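Local coordinates for protein peroxidase (Cellulomonas bogoriensis 69B4 = DSM 16987, PDB 6QZO) that binds heme b and probably acts as a dye-decolorizing-type (DyP) peroxidase, at residues P44-A49 with R181-S186; P96-V101 with C148-T153; D288-I293 with D347-L352. All coordinates share one frame; numbering follows the deposited sequence.

Interactions 1 and 2 adjoin at one end of the N-terminal antiparallel sheet, their centres about 9 Å apart, and lie on neighbouring strands, 47-55 in interaction 1 and 143-149 in interaction 2. Both are buried, and both meet the second subunit. Along the chain, interaction 2 is nested inside the loop that interaction 1 closes. Interaction 3 stands apart in the C-terminal half, its centre about 30 Å from that of interaction 1 and 36 Å from that of interaction 2, and is only partly buried. Chemistry follows place: a single serine hydroxyl bond in interaction 1, straight backbone pairing in interaction 2, and a histidine-carboxylate bond behind the heme iron in interaction 3.

Interaction 1 of 3, residues P44-A49 with R181-S186; sequences PPSFIA and RSPGIS
One face of the Phe47 ring is covered by CB of the preceding residue, Ser46, 3.6 Å above the plane and over the centre; Ser182 OG comes in obliquely, 4.2 Å from Phe47 CZ. The polar link is Ser46 OG to Arg181 O at 2.6 Å. With OG anti to the carbonyl carbon (chi1 -65°), the hydroxyl donates in the carbonyl plane, onto a lone pair. The same OG lies against the Pro183 ring, 3.1 Å from Pro183 CD, while Pro183 N has no hydrogen to offer it. An alanine in place of Ser46 lacks the hydroxyl and would probably leave the Arg181 carbonyl less firmly held. Ser182 to Ile185 form a type II turn closed by Ile185 N to Ser182 O, with Gly184 at positive phi. The polar ends of Arg181 and Ser182 turn to the second subunit: Arg181 NH1 meets Asp151 and Thr154 of that subunit, and Ser182 OG bonds to the carbonyl of its Asp150. The arrangement joins the start of strand 47-55 to the chain leaving strand 170-179, at the dimer interface of a DyP-type peroxidase with its ferredoxin-like, antiparallel-sheet fold.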
ATOM      1  N   PRO A  44      -5.446  -3.386 -16.265  1.00 19.95           N
ATOM      2  CA  PRO A  44      -4.722  -2.987 -15.058  1.00 19.77           C
ATOM      3  C   PRO A  44      -5.124  -3.801 -13.831  1.00 19.88           C
ATOM      4  O   PRO A  44      -6.297  -3.908 -13.501  1.00 21.05           O
ATOM      5  CB  PRO A  44      -5.056  -1.492 -14.918  1.00 19.77           C
ATOM      6  CG  PRO A  44      -5.441  -1.064 -16.314  1.00 19.57           C
ATOM      7  CD  PRO A  44      -6.148  -2.263 -16.896  1.00 20.12           C
ATOM      8  N   PRO A  45      -4.158  -4.444 -13.144  1.00 19.48           N
ATOM      9  CA  PRO A  45      -4.431  -5.151 -11.896  1.00 19.18           C
ATOM     10  C   PRO A  45      -4.413  -4.177 -10.708  1.00 18.67           C
ATOM     11  O   PRO A  45      -4.180  -3.004 -10.910  1.00 18.16           O
ATOM     12  CB  PRO A  45      -3.253  -6.131 -11.852  1.00 18.96           C
ATOM     13  CG  PRO A  45      -2.114  -5.312 -12.398  1.00 18.47           C
ATOM     14  CD  PRO A  45      -2.727  -4.516 -13.519  1.00 18.91           C
ATOM     15  N   SER A  46      -4.603  -4.694  -9.496  1.00 18.78           N
ATOM     16  CA  SER A  46      -4.915  -3.899  -8.282  1.00 18.51           C
ATOM     17  C   SER A  46      -3.759  -2.973  -7.886  1.00 17.96           C
ATOM     18  O   SER A  46      -4.057  -1.853  -7.405  1.00 17.73           O
ATOM     19  CB  SER A  46      -5.313  -4.803  -7.156  1.00 18.74           C
ATOM     20  OG  SER A  46      -6.524  -5.476  -7.454  1.00 19.46           O
ATOM     21  N   PHE A  47      -2.496  -3.388  -8.039  1.00 18.07           N
ATOM     22  CA  PHE A  47      -1.354  -2.642  -7.443  1.00 17.95           C
ATOM     23  C   PHE A  47      -0.265  -2.332  -8.471  1.00 17.68           C
ATOM     24  O   PHE A  47      -0.120  -3.081  -9.466  1.00 18.23           O
ATOM     25  CB  PHE A  47      -0.797  -3.406  -6.246  1.00 18.52           C
ATOM     26  CG  PHE A  47      -1.887  -3.810  -5.292  1.00 19.23           C
ATOM     27  CD1 PHE A  47      -2.638  -2.841  -4.642  1.00 19.79           C
ATOM     28  CD2 PHE A  47      -2.225  -5.138  -5.120  1.00 19.76           C
ATOM     29  CE1 PHE A  47      -3.682  -3.199  -3.800  1.00 20.13           C
ATOM     30  CE2 PHE A  47      -3.261  -5.494  -4.265  1.00 20.60           C
ATOM     31  CZ  PHE A  47      -3.993  -4.524  -3.612  1.00 20.18           C
ATOM     32  N   ILE A  48       0.472  -1.251  -8.187  1.00 16.89           N
ATOM     33  CA  ILE A  48       1.602  -0.717  -8.996  1.00 16.74           C
ATOM     34  C   ILE A  48       2.705  -0.191  -8.076  1.00 16.77           C
ATOM     35  O   ILE A  48       2.394   0.455  -7.061  1.00 16.62           O
ATOM     36  CB  ILE A  48       1.144   0.409  -9.942  1.00 16.62           C
ATOM     37  CG1 ILE A  48       2.236   0.755 -10.945  1.00 16.68           C
ATOM     38  CG2 ILE A  48       0.674   1.642  -9.171  1.00 16.48           C
ATOM     39  CD1 ILE A  48       1.710   1.483 -12.165  1.00 16.81           C
ATOM     40  N   ALA A  49       3.952  -0.440  -8.464  1.00 16.98           N
ATOM     41  CA  ALA A  49       5.140   0.271  -7.949  1.00 17.05           C
ATOM     42  C   ALA A  49       5.945   0.694  -9.171  1.00 17.03           C
ATOM     43  O   ALA A  49       6.333  -0.193  -9.930  1.00 16.45           O
ATOM     44  CB  ALA A  49       5.936  -0.609  -7.022  1.00 17.37           C
ATOM     45  N   ARG A 181      -9.120  -1.064  -6.706  1.00 21.38           N
ATOM     46  CA  ARG A 181      -9.825  -2.063  -5.867  1.00 22.03           C
ATOM     47  C   ARG A 181      -9.094  -3.410  -5.990  1.00 21.66           C
ATOM     48  O   ARG A 181      -8.265  -3.573  -6.901  1.00 21.82           O
ATOM     49  CB  ARG A 181     -11.315  -2.046  -6.220  1.00 22.64           C
ATOM     50  CG  ARG A 181     -11.980  -0.742  -5.821  1.00 22.81           C
ATOM     51  CD  ARG A 181     -13.350  -0.942  -5.229  1.00 23.79           C
ATOM     52  NE  ARG A 181     -13.955   0.310  -4.754  1.00 23.83           N
ATOM     53  CZ  ARG A 181     -14.153   0.658  -3.483  1.00 24.04           C
ATOM     54  NH1 ARG A 181     -13.785  -0.133  -2.481  1.00 24.61           N
ATOM     55  NH2 ARG A 181     -14.713   1.823  -3.216  1.00 24.24           N
ATOM     56  N   SER A 182      -9.300  -4.283  -5.006  1.00 21.60           N
ATOM     57  CA  SER A 182      -8.651  -5.608  -4.903  1.00 21.83           C
ATOM     58  C   SER A 182      -9.232  -6.552  -5.950  1.00 22.82           C
ATOM     59  O   SER A 182     -10.306  -6.311  -6.496  1.00 23.43           O
ATOM     60  CB  SER A 182      -8.795  -6.127  -3.505  1.00 21.90           C
ATOM     61  OG  SER A 182      -8.007  -5.329  -2.617  1.00 20.87           O
ATOM     62  N   PRO A 183      -8.535  -7.654  -6.295  1.00 23.78           N
ATOM     63  CA  PRO A 183      -9.103  -8.640  -7.221  1.00 24.51           C
ATOM     64  C   PRO A 183     -10.440  -9.178  -6.707  1.00 25.56           C
ATOM     65  O   PRO A 183     -10.543  -9.439  -5.525  1.00 26.74           O
ATOM     66  CB  PRO A 183      -8.039  -9.743  -7.281  1.00 24.41           C
ATOM     67  CG  PRO A 183      -7.250  -9.536  -6.016  1.00 23.88           C
ATOM     68  CD  PRO A 183      -7.195  -8.032  -5.830  1.00 23.03           C
ATOM     69  N   GLY A 184     -11.401  -9.349  -7.615  1.00 26.43           N
ATOM     70  CA  GLY A 184     -12.758  -9.843  -7.330  1.00 27.82           C
ATOM     71  C   GLY A 184     -13.643  -8.739  -6.784  1.00 28.58           C
ATOM     72  O   GLY A 184     -14.793  -9.028  -6.435  1.00 29.20           O
ATOM     73  N   ILE A 185     -13.123  -7.514  -6.699  1.00 29.60           N
ATOM     74  CA  ILE A 185     -13.870  -6.326  -6.195  1.00 30.93           C
ATOM     75  C   ILE A 185     -13.965  -5.292  -7.318  1.00 32.43           C
ATOM     76  O   ILE A 185     -12.942  -4.733  -7.712  1.00 31.86           O
ATOM     77  CB  ILE A 185     -13.238  -5.740  -4.919  1.00 29.97           C
ATOM     78  CG1 ILE A 185     -13.159  -6.784  -3.805  1.00 29.78           C
ATOM     79  CG2 ILE A 185     -13.996  -4.498  -4.471  1.00 30.58           C
ATOM     80  CD1 ILE A 185     -12.554  -6.257  -2.520  1.00 29.64           C
ATOM     81  N   SER A 186     -15.184  -5.116  -7.820  1.00 36.92           N
ATOM     82  CA  SER A 186     -15.585  -4.137  -8.860  1.00 39.33           C
ATOM     83  C   SER A 186     -16.196  -2.910  -8.176  1.00 41.34           C
ATOM     84  O   SER A 186     -16.819  -3.066  -7.091  1.00 41.04           O
ATOM     85  CB  SER A 186     -16.532  -4.778  -9.847  1.00 39.52           C
ATOM     86  OG  SER A 186     -15.848  -5.817 -10.522  1.00 40.48           O
TER

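Interaction 2 of 3, residues P96-V101 with C148-T153; sequences PAALTV and CADDRT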
ATOM      1  N   PRO A  96       2.185 -15.768  -8.815  1.00 19.40           N
ATOM      2  CA  PRO A  96       2.461 -14.715  -9.792  1.00 18.74           C
ATOM      3  C   PRO A  96       1.451 -13.559  -9.740  1.00 17.99           C
ATOM      4  O   PRO A  96       1.860 -12.457  -9.969  1.00 17.51           O
ATOM      5  CB  PRO A  96       2.443 -15.450 -11.140  1.00 19.11           C
ATOM      6  CG  PRO A  96       1.540 -16.627 -10.894  1.00 19.99           C
ATOM      7  CD  PRO A  96       1.802 -17.037  -9.457  1.00 20.04           C
ATOM      8  N   ALA A  97       0.171 -13.842  -9.495  1.00 18.01           N
ATOM      9  CA  ALA A  97      -0.877 -12.816  -9.285  1.00 17.49           C
ATOM     10  C   ALA A  97      -0.859 -11.773 -10.424  1.00 17.01           C
ATOM     11  O   ALA A  97      -0.888 -10.555 -10.126  1.00 16.82           O
ATOM     12  CB  ALA A  97      -0.660 -12.153  -7.945  1.00 17.20           C
ATOM     13  N   ALA A  98      -0.822 -12.232 -11.675  1.00 16.96           N
ATOM     14  CA  ALA A  98      -0.853 -11.398 -12.903  1.00 16.63           C
ATOM     15  C   ALA A  98       0.333 -10.420 -12.950  1.00 16.07           C
ATOM     16  O   ALA A  98       0.196  -9.370 -13.585  1.00 15.71           O
ATOM     17  CB  ALA A  98      -2.176 -10.677 -12.987  1.00 16.58           C
ATOM     18  N   LEU A  99       1.463 -10.756 -12.324  1.00 15.93           N
ATOM     19  CA  LEU A  99       2.649  -9.858 -12.278  1.00 15.73           C
ATOM     20  C   LEU A  99       3.030  -9.457 -13.708  1.00 16.08           C
ATOM     21  O   LEU A  99       3.122 -10.364 -14.554  1.00 16.34           O
ATOM     22  CB  LEU A  99       3.832 -10.561 -11.610  1.00 15.64           C
ATOM     23  CG  LEU A  99       5.104  -9.723 -11.477  1.00 15.11           C
ATOM     24  CD1 LEU A  99       4.849  -8.477 -10.649  1.00 14.69           C
ATOM     25  CD2 LEU A  99       6.221 -10.554 -10.845  1.00 15.12           C
ATOM     26  N   THR A 100       3.242  -8.152 -13.932  1.00 16.19           N
ATOM     27  CA  THR A 100       3.939  -7.582 -15.111  1.00 16.42           C
ATOM     28  C   THR A 100       5.056  -6.650 -14.633  1.00 16.22           C
ATOM     29  O   THR A 100       4.907  -6.049 -13.547  1.00 16.35           O
ATOM     30  CB  THR A 100       2.994  -6.795 -16.033  1.00 16.55           C
ATOM     31  OG1 THR A 100       2.425  -5.688 -15.328  1.00 16.19           O
ATOM     32  CG2 THR A 100       1.891  -7.650 -16.610  1.00 16.96           C
ATOM     33  N   VAL A 101       6.137  -6.583 -15.407  1.00 16.27           N
ATOM     34  CA  VAL A 101       7.226  -5.577 -15.279  1.00 16.02           C
ATOM     35  C   VAL A 101       7.340  -4.924 -16.643  1.00 16.35           C
ATOM     36  O   VAL A 101       7.475  -5.686 -17.627  1.00 17.83           O
ATOM     37  CB  VAL A 101       8.561  -6.214 -14.853  1.00 16.02           C
ATOM     38  CG1 VAL A 101       9.667  -5.174 -14.673  1.00 15.84           C
ATOM     39  CG2 VAL A 101       8.392  -7.029 -13.581  1.00 15.86           C
ATOM     40  N   CYS A 148       3.512  -4.230 -11.672  1.00 14.59           N
ATOM     41  CA  CYS A 148       2.049  -4.329 -11.455  1.00 15.01           C
ATOM     42  C   CYS A 148       1.683  -5.758 -11.064  1.00 15.37           C
ATOM     43  O   CYS A 148       2.217  -6.676 -11.711  1.00 15.92           O
ATOM     44  CB  CYS A 148       1.294  -3.980 -12.724  1.00 15.16           C
ATOM     45  SG  CYS A 148       1.396  -2.225 -13.115  1.00 15.27           S
ATOM     46  N   ALA A 149       0.780  -5.913 -10.095  1.00 15.41           N
ATOM     47  CA  ALA A 149       0.267  -7.228  -9.645  1.00 15.92           C
ATOM     48  C   ALA A 149      -1.034  -7.076  -8.854  1.00 16.19           C
ATOM     49  O   ALA A 149      -1.329  -5.974  -8.360  1.00 16.76           O
ATOM     50  CB  ALA A 149       1.314  -7.950  -8.836  1.00 15.92           C
ATOM     51  N   ASP A 150      -1.774  -8.172  -8.737  1.00 16.70           N
ATOM     52  CA  ASP A 150      -3.042  -8.258  -7.971  1.00 17.04           C
ATOM     53  C   ASP A 150      -2.756  -8.642  -6.518  1.00 17.36           C
ATOM     54  O   ASP A 150      -3.731  -8.945  -5.809  1.00 18.14           O
ATOM     55  CB  ASP A 150      -4.000  -9.264  -8.617  1.00 17.39           C
ATOM     56  CG  ASP A 150      -4.860  -8.667  -9.702  1.00 17.32           C
ATOM     57  OD1 ASP A 150      -5.123  -7.439  -9.627  1.00 16.84           O
ATOM     58  OD2 ASP A 150      -5.261  -9.428 -10.606  1.00 17.92           O
ATOM     59  N   ASP A 151      -1.488  -8.640  -6.099  1.00 17.39           N
ATOM     60  CA  ASP A 151      -1.075  -9.008  -4.717  1.00 17.72           C
ATOM     61  C   ASP A 151       0.157  -8.205  -4.298  1.00 17.66           C
ATOM     62  O   ASP A 151       1.115  -8.162  -5.058  1.00 17.93           O
ATOM     63  CB  ASP A 151      -0.789 -10.503  -4.600  1.00 18.15           C
ATOM     64  CG  ASP A 151      -0.573 -10.921  -3.156  1.00 18.46           C
ATOM     65  OD1 ASP A 151       0.570 -10.798  -2.673  1.00 18.36           O
ATOM     66  OD2 ASP A 151      -1.579 -11.297  -2.499  1.00 18.81           O
ATOM     67  N   ARG A 152       0.132  -7.645  -3.087  1.00 18.37           N
ATOM     68  CA  ARG A 152       1.123  -6.672  -2.570  1.00 18.31           C
ATOM     69  C   ARG A 152       2.399  -7.393  -2.119  1.00 18.05           C
ATOM     70  O   ARG A 152       3.482  -6.780  -2.194  1.00 18.17           O
ATOM     71  CB  ARG A 152       0.503  -5.841  -1.459  1.00 19.19           C
ATOM     72  CG  ARG A 152       1.308  -4.611  -1.119  1.00 20.01           C
ATOM     73  CD  ARG A 152       1.495  -3.588  -2.218  1.00 20.03           C
ATOM     74  NE  ARG A 152       2.328  -2.602  -1.568  1.00 20.77           N
ATOM     75  CZ  ARG A 152       3.660  -2.659  -1.388  1.00 21.00           C
ATOM     76  NH1 ARG A 152       4.388  -3.683  -1.811  1.00 21.28           N
ATOM     77  NH2 ARG A 152       4.249  -1.681  -0.725  1.00 21.05           N
ATOM     78  N   THR A 153       2.296  -8.628  -1.655  1.00 17.68           N
ATOM     79  CA  THR A 153       3.475  -9.444  -1.256  1.00 17.48           C
ATOM     80  C   THR A 153       4.248  -9.837  -2.516  1.00 17.53           C
ATOM     81  O   THR A 153       5.475  -9.701  -2.510  1.00 17.50           O
ATOM     82  CB  THR A 153       3.060 -10.656  -0.415  1.00 17.51           C
ATOM     83  OG1 THR A 153       2.407 -10.142   0.739  1.00 17.37           O
ATOM     84  CG2 THR A 153       4.229 -11.522  -0.014  1.00 17.62           C
TER
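The two backbones run antiparallel, their directions 167° apart, and Thr100 and Cys148 form a hydrogen-bonded pair. Thr100 N donates to Cys148 O at 2.9 Å. In return, Cys148 N donates to Thr100 O at 3.0 Å. This is the start of strand 100-105 pairing with the end of strand 143-149 in the four-stranded sheet of the ferredoxin-like N-terminal half. A type I' turn, Pro96 to Leu99, leads into strand 100-105, and its Ala97 O takes an almost straight bond from Asp150 N (178° at the hydrogen). Thr100 and Cys148 place their side chains on the same face of the sheet, with Thr100 OG1 against Cys148 CB. Leu99 CG is anti to the backbone N (chi1 -179°), which carries CD1 to 4.0 Å from Ala149 CB; farther out, Leu99 packs on Leu78 and Ala158. Asp150 OD1 accepts from Ser46 N. Asp151 is the N-cap of helix 152-165: its OD1 accepts from Thr154 N and, weakly, from Thr153 N, while OD2 accepts from Ser182 N of the second subunit. The methyl of Ala97 meets the methylene of Asp151 itself, Ala97 CB to Asp151 CB at 3.7 Å.

Interaction 3 of 3, residues D288-I293 with D347-L352; sequences DLEAHI and DAADLL. With HEM (protoporphyrin IX containing Fe), chain I.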
ATOM      1  N   ASP A 288     -19.111  23.139 -18.596  1.00 27.03           N
ATOM      2  CA  ASP A 288     -18.415  24.448 -18.487  1.00 27.03           C
ATOM      3  C   ASP A 288     -17.354  24.549 -19.592  1.00 27.07           C
ATOM      4  O   ASP A 288     -16.801  23.495 -19.999  1.00 25.97           O
ATOM      5  CB  ASP A 288     -17.807  24.608 -17.094  1.00 26.58           C
ATOM      6  CG  ASP A 288     -17.493  26.044 -16.724  1.00 26.98           C
ATOM      7  OD1 ASP A 288     -16.425  26.525 -17.136  1.00 26.62           O
ATOM      8  OD2 ASP A 288     -18.337  26.681 -16.050  1.00 27.61           O
ATOM      9  N   LEU A 289     -17.061  25.771 -20.040  1.00 27.42           N
ATOM     10  CA  LEU A 289     -16.020  26.060 -21.068  1.00 27.65           C
ATOM     11  C   LEU A 289     -14.652  25.598 -20.555  1.00 27.09           C
ATOM     12  O   LEU A 289     -13.787  25.307 -21.392  1.00 27.38           O
ATOM     13  CB  LEU A 289     -15.998  27.561 -21.402  1.00 28.20           C
ATOM     14  CG  LEU A 289     -17.086  28.071 -22.347  1.00 29.14           C
ATOM     15  CD1 LEU A 289     -16.896  29.558 -22.641  1.00 29.75           C
ATOM     16  CD2 LEU A 289     -17.121  27.295 -23.660  1.00 29.47           C
ATOM     17  N   GLU A 290     -14.470  25.512 -19.233  1.00 27.13           N
ATOM     18  CA  GLU A 290     -13.179  25.185 -18.569  1.00 26.32           C
ATOM     19  C   GLU A 290     -13.288  23.867 -17.793  1.00 25.22           C
ATOM     20  O   GLU A 290     -12.395  23.576 -16.994  1.00 25.34           O
ATOM     21  CB  GLU A 290     -12.786  26.360 -17.677  1.00 27.05           C
ATOM     22  CG  GLU A 290     -12.340  27.564 -18.493  1.00 28.01           C
ATOM     23  CD  GLU A 290     -11.910  28.774 -17.695  1.00 28.75           C
ATOM     24  OE1 GLU A 290     -12.203  28.814 -16.470  1.00 29.74           O
ATOM     25  OE2 GLU A 290     -11.246  29.635 -18.292  1.00 28.92           O
ATOM     26  N   ALA A 291     -14.337  23.091 -18.045  1.00 24.96           N
ATOM     27  CA  ALA A 291     -14.561  21.739 -17.474  1.00 24.19           C
ATOM     28  C   ALA A 291     -13.449  20.811 -17.974  1.00 23.56           C
ATOM     29  O   ALA A 291     -13.074  20.933 -19.157  1.00 24.27           O
ATOM     30  CB  ALA A 291     -15.914  21.213 -17.862  1.00 24.28           C
ATOM     31  N   HIS A 292     -12.973  19.913 -17.113  1.00 22.55           N
ATOM     32  CA  HIS A 292     -11.799  19.044 -17.369  1.00 21.83           C
ATOM     33  C   HIS A 292     -11.966  18.324 -18.711  1.00 21.95           C
ATOM     34  O   HIS A 292     -11.009  18.296 -19.486  1.00 21.90           O
ATOM     35  CB  HIS A 292     -11.581  18.070 -16.195  1.00 20.98           C
ATOM     36  CG  HIS A 292     -10.356  17.221 -16.316  1.00 20.29           C
ATOM     37  ND1 HIS A 292      -9.087  17.757 -16.372  1.00 19.88           N
ATOM     38  CD2 HIS A 292     -10.203  15.873 -16.378  1.00 20.09           C
ATOM     39  CE1 HIS A 292      -8.202  16.778 -16.476  1.00 19.77           C
ATOM     40  NE2 HIS A 292      -8.861  15.597 -16.476  1.00 19.43           N
ATOM     41  N   ILE A 293     -13.128  17.729 -18.962  1.00 22.30           N
ATOM     42  CA  ILE A 293     -13.288  16.787 -20.108  1.00 22.57           C
ATOM     43  C   ILE A 293     -13.474  17.591 -21.398  1.00 23.07           C
ATOM     44  O   ILE A 293     -13.285  17.013 -22.482  1.00 23.71           O
ATOM     45  CB  ILE A 293     -14.434  15.782 -19.875  1.00 22.52           C
ATOM     46  CG1 ILE A 293     -15.814  16.442 -19.927  1.00 23.00           C
ATOM     47  CG2 ILE A 293     -14.202  15.017 -18.587  1.00 21.96           C
ATOM     48  CD1 ILE A 293     -16.940  15.462 -20.079  1.00 23.48           C
ATOM     49  N   ASP A 347      -2.998  23.415 -18.812  1.00 25.38           N
ATOM     50  CA  ASP A 347      -2.225  24.486 -18.137  1.00 25.36           C
ATOM     51  C   ASP A 347      -2.907  25.831 -18.414  1.00 25.60           C
ATOM     52  O   ASP A 347      -2.995  26.620 -17.483  1.00 26.27           O
ATOM     53  CB  ASP A 347      -0.759  24.528 -18.584  1.00 25.64           C
ATOM     54  CG  ASP A 347       0.017  25.668 -17.953  1.00 25.86           C
ATOM     55  OD1 ASP A 347       0.123  25.690 -16.722  1.00 24.87           O
ATOM     56  OD2 ASP A 347       0.496  26.529 -18.706  1.00 27.46           O
ATOM     57  N   ALA A 348      -3.349  26.070 -19.654  1.00 25.24           N
ATOM     58  CA  ALA A 348      -3.931  27.359 -20.104  1.00 25.34           C
ATOM     59  C   ALA A 348      -5.266  27.603 -19.383  1.00 25.22           C
ATOM     60  O   ALA A 348      -5.494  28.749 -18.952  1.00 25.94           O
ATOM     61  CB  ALA A 348      -4.088  27.386 -21.604  1.00 25.74           C
ATOM     62  N   ALA A 349      -6.108  26.577 -19.231  1.00 24.25           N
ATOM     63  CA  ALA A 349      -7.391  26.657 -18.496  1.00 24.07           C
ATOM     64  C   ALA A 349      -7.942  25.259 -18.197  1.00 23.27           C
ATOM     65  O   ALA A 349      -8.102  24.462 -19.127  1.00 23.09           O
ATOM     66  CB  ALA A 349      -8.392  27.479 -19.278  1.00 24.88           C
ATOM     67  N   ASP A 350      -8.244  25.007 -16.924  1.00 23.04           N
ATOM     68  CA  ASP A 350      -8.943  23.796 -16.421  1.00 22.51           C
ATOM     69  C   ASP A 350      -9.404  24.086 -14.987  1.00 22.30           C
ATOM     70  O   ASP A 350      -8.546  24.411 -14.160  1.00 22.42           O
ATOM     71  CB  ASP A 350      -8.042  22.558 -16.502  1.00 21.68           C
ATOM     72  CG  ASP A 350      -8.737  21.271 -16.102  1.00 21.43           C
ATOM     73  OD1 ASP A 350      -9.931  21.327 -15.745  1.00 21.54           O
ATOM     74  OD2 ASP A 350      -8.077  20.217 -16.124  1.00 21.42           O
ATOM     75  N   LEU A 351     -10.706  23.980 -14.705  1.00 22.43           N
ATOM     76  CA  LEU A 351     -11.269  24.242 -13.348  1.00 22.27           C
ATOM     77  C   LEU A 351     -10.580  23.334 -12.314  1.00 21.59           C
ATOM     78  O   LEU A 351     -10.334  23.785 -11.185  1.00 21.88           O
ATOM     79  CB  LEU A 351     -12.778  23.998 -13.382  1.00 22.61           C
ATOM     80  CG  LEU A 351     -13.610  25.061 -14.101  1.00 22.90           C
ATOM     81  CD1 LEU A 351     -15.076  24.645 -14.092  1.00 23.12           C
ATOM     82  CD2 LEU A 351     -13.429  26.444 -13.469  1.00 23.00           C
ATOM     83  N   LEU A 352     -10.252  22.104 -12.711  1.00 20.86           N
ATOM     84  CA  LEU A 352      -9.631  21.050 -11.868  1.00 20.11           C
ATOM     85  C   LEU A 352      -8.268  21.509 -11.318  1.00 19.95           C
ATOM     86  O   LEU A 352      -7.883  21.027 -10.233  1.00 18.62           O
ATOM     87  CB  LEU A 352      -9.475  19.786 -12.717  1.00 19.66           C
ATOM     88  CG  LEU A 352      -8.957  18.551 -11.982  1.00 19.14           C
ATOM     89  CD1 LEU A 352      -9.898  18.150 -10.862  1.00 19.42           C
ATOM     90  CD2 LEU A 352      -8.767  17.389 -12.924  1.00 18.90           C
TER
HETATM   91  CHA HEM I 401     -10.781  12.544 -18.124  1.00 21.48           C
HETATM   92  CHB HEM I 401      -9.747  13.088 -13.456  1.00 20.86           C
HETATM   93  CHC HEM I 401      -5.400  14.835 -14.635  1.00 21.18           C
HETATM   94  CHD HEM I 401      -6.276  13.905 -19.283  1.00 21.01           C
HETATM   95  C1A HEM I 401     -10.873  12.574 -16.760  1.00 21.52           C
HETATM   96  C2A HEM I 401     -12.062  12.288 -16.027  1.00 22.09           C
HETATM   97  C3A HEM I 401     -11.767  12.458 -14.713  1.00 22.42           C
HETATM   98  C4A HEM I 401     -10.403  12.813 -14.633  1.00 21.66           C
HETATM   99  CMA HEM I 401     -12.699  12.286 -13.529  1.00 22.73           C
HETATM  100  CAA HEM I 401     -13.423  11.926 -16.594  1.00 22.01           C
HETATM  101  CBA HEM I 401     -13.628  10.425 -16.794  1.00 22.17           C
HETATM  102  CGA HEM I 401     -12.802   9.960 -17.949  1.00 22.43           C
HETATM  103  O1A HEM I 401     -11.648   9.519 -17.691  1.00 22.60           O
HETATM  104  O2A HEM I 401     -13.262  10.034 -19.123  1.00 22.60           O
HETATM  105  C1B HEM I 401      -8.465  13.621 -13.402  1.00 20.63           C
HETATM  106  C2B HEM I 401      -7.842  13.952 -12.168  1.00 21.56           C
HETATM  107  C3B HEM I 401      -6.605  14.457 -12.486  1.00 20.70           C
HETATM  108  C4B HEM I 401      -6.530  14.415 -13.952  1.00 20.59           C
HETATM  109  CMB HEM I 401      -8.441  13.758 -10.777  1.00 20.86           C
HETATM  110  CAB HEM I 401      -5.489  14.892 -11.623  1.00 20.57           C
HETATM  111  CBB HEM I 401      -5.425  14.647 -10.314  1.00 20.77           C
HETATM  112  C1C HEM I 401      -5.239  14.730 -15.997  1.00 20.77           C
HETATM  113  C2C HEM I 401      -4.092  15.131 -16.679  1.00 20.54           C
HETATM  114  C3C HEM I 401      -4.299  14.888 -18.017  1.00 20.97           C
HETATM  115  C4C HEM I 401      -5.626  14.312 -18.139  1.00 20.39           C
HETATM  116  CMC HEM I 401      -2.830  15.736 -16.128  1.00 20.55           C
HETATM  117  CAC HEM I 401      -3.179  15.240 -18.929  1.00 21.34           C
HETATM  118  CBC HEM I 401      -3.164  15.082 -20.224  1.00 21.86           C
HETATM  119  C1D HEM I 401      -7.611  13.454 -19.322  1.00 20.53           C
HETATM  120  C2D HEM I 401      -8.274  13.064 -20.580  1.00 21.30           C
HETATM  121  C3D HEM I 401      -9.531  12.705 -20.263  1.00 22.12           C
HETATM  122  C4D HEM I 401      -9.616  12.868 -18.802  1.00 21.52           C
HETATM  123  CMD HEM I 401      -7.734  13.078 -22.000  1.00 20.80           C
HETATM  124  CAD HEM I 401     -10.617  12.227 -21.234  1.00 22.82           C
HETATM  125  CBD HEM I 401     -11.436  13.421 -21.768  1.00 23.71           C
HETATM  126  CGD HEM I 401     -12.516  13.078 -22.788  1.00 24.49           C
HETATM  127  O1D HEM I 401     -12.220  12.875 -23.985  1.00 24.26           O
HETATM  128  O2D HEM I 401     -13.736  13.026 -22.463  1.00 25.66           O
HETATM  129  NA  HEM I 401      -9.870  12.892 -15.892  1.00 21.20           N
HETATM  130  NB  HEM I 401      -7.661  13.915 -14.425  1.00 20.73           N
HETATM  131  NC  HEM I 401      -6.165  14.246 -16.873  1.00 20.30           N
HETATM  132  ND  HEM I 401      -8.462  13.314 -18.296  1.00 21.05           N
HETATM  133 FE   HEM I 401      -8.125  13.642 -16.463  1.00 20.92          FE
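His292 NE2 binds the heme iron at 2.1 Å. The ring's other nitrogen, ND1, donates to Asp350 OD2 at 2.7 Å, onto the syn lone pair of that oxygen. Ring and carboxylate planes lie only 17° apart, so the bond would fix the ring's rotation and is likely to give the histidine some imidazolate character. Leu352 CD2 lies over one imidazole face, a CH-pi contact 3.6 Å from the centroid of the His292 ring, and the same methyl reaches the porphyrin at HEM C2B. Asp350 CG is anti to the backbone N (chi1 -176°), and the carboxylate is held from its other oxygen: Leu352 N approaches OD1 from above the carboxylate plane, closing an Asx turn. One layer further out, Leu351 N donates to Glu290 O at 2.9 Å, joining the turn before helix 292-296 to the segment after helix 340-348. That turn, type I from Asp288 to Ala291, contains an Asx turn, Glu290 N to Asp288 OD1. Toward the partly exposed side, Leu351 CD1 packs on the Asp288 carboxylate and Ala349 CB on the Glu290 chain. The whole is the proximal heme site of a DyP-type peroxidase, with an aspartate hydrogen-bonded to the axial histidine.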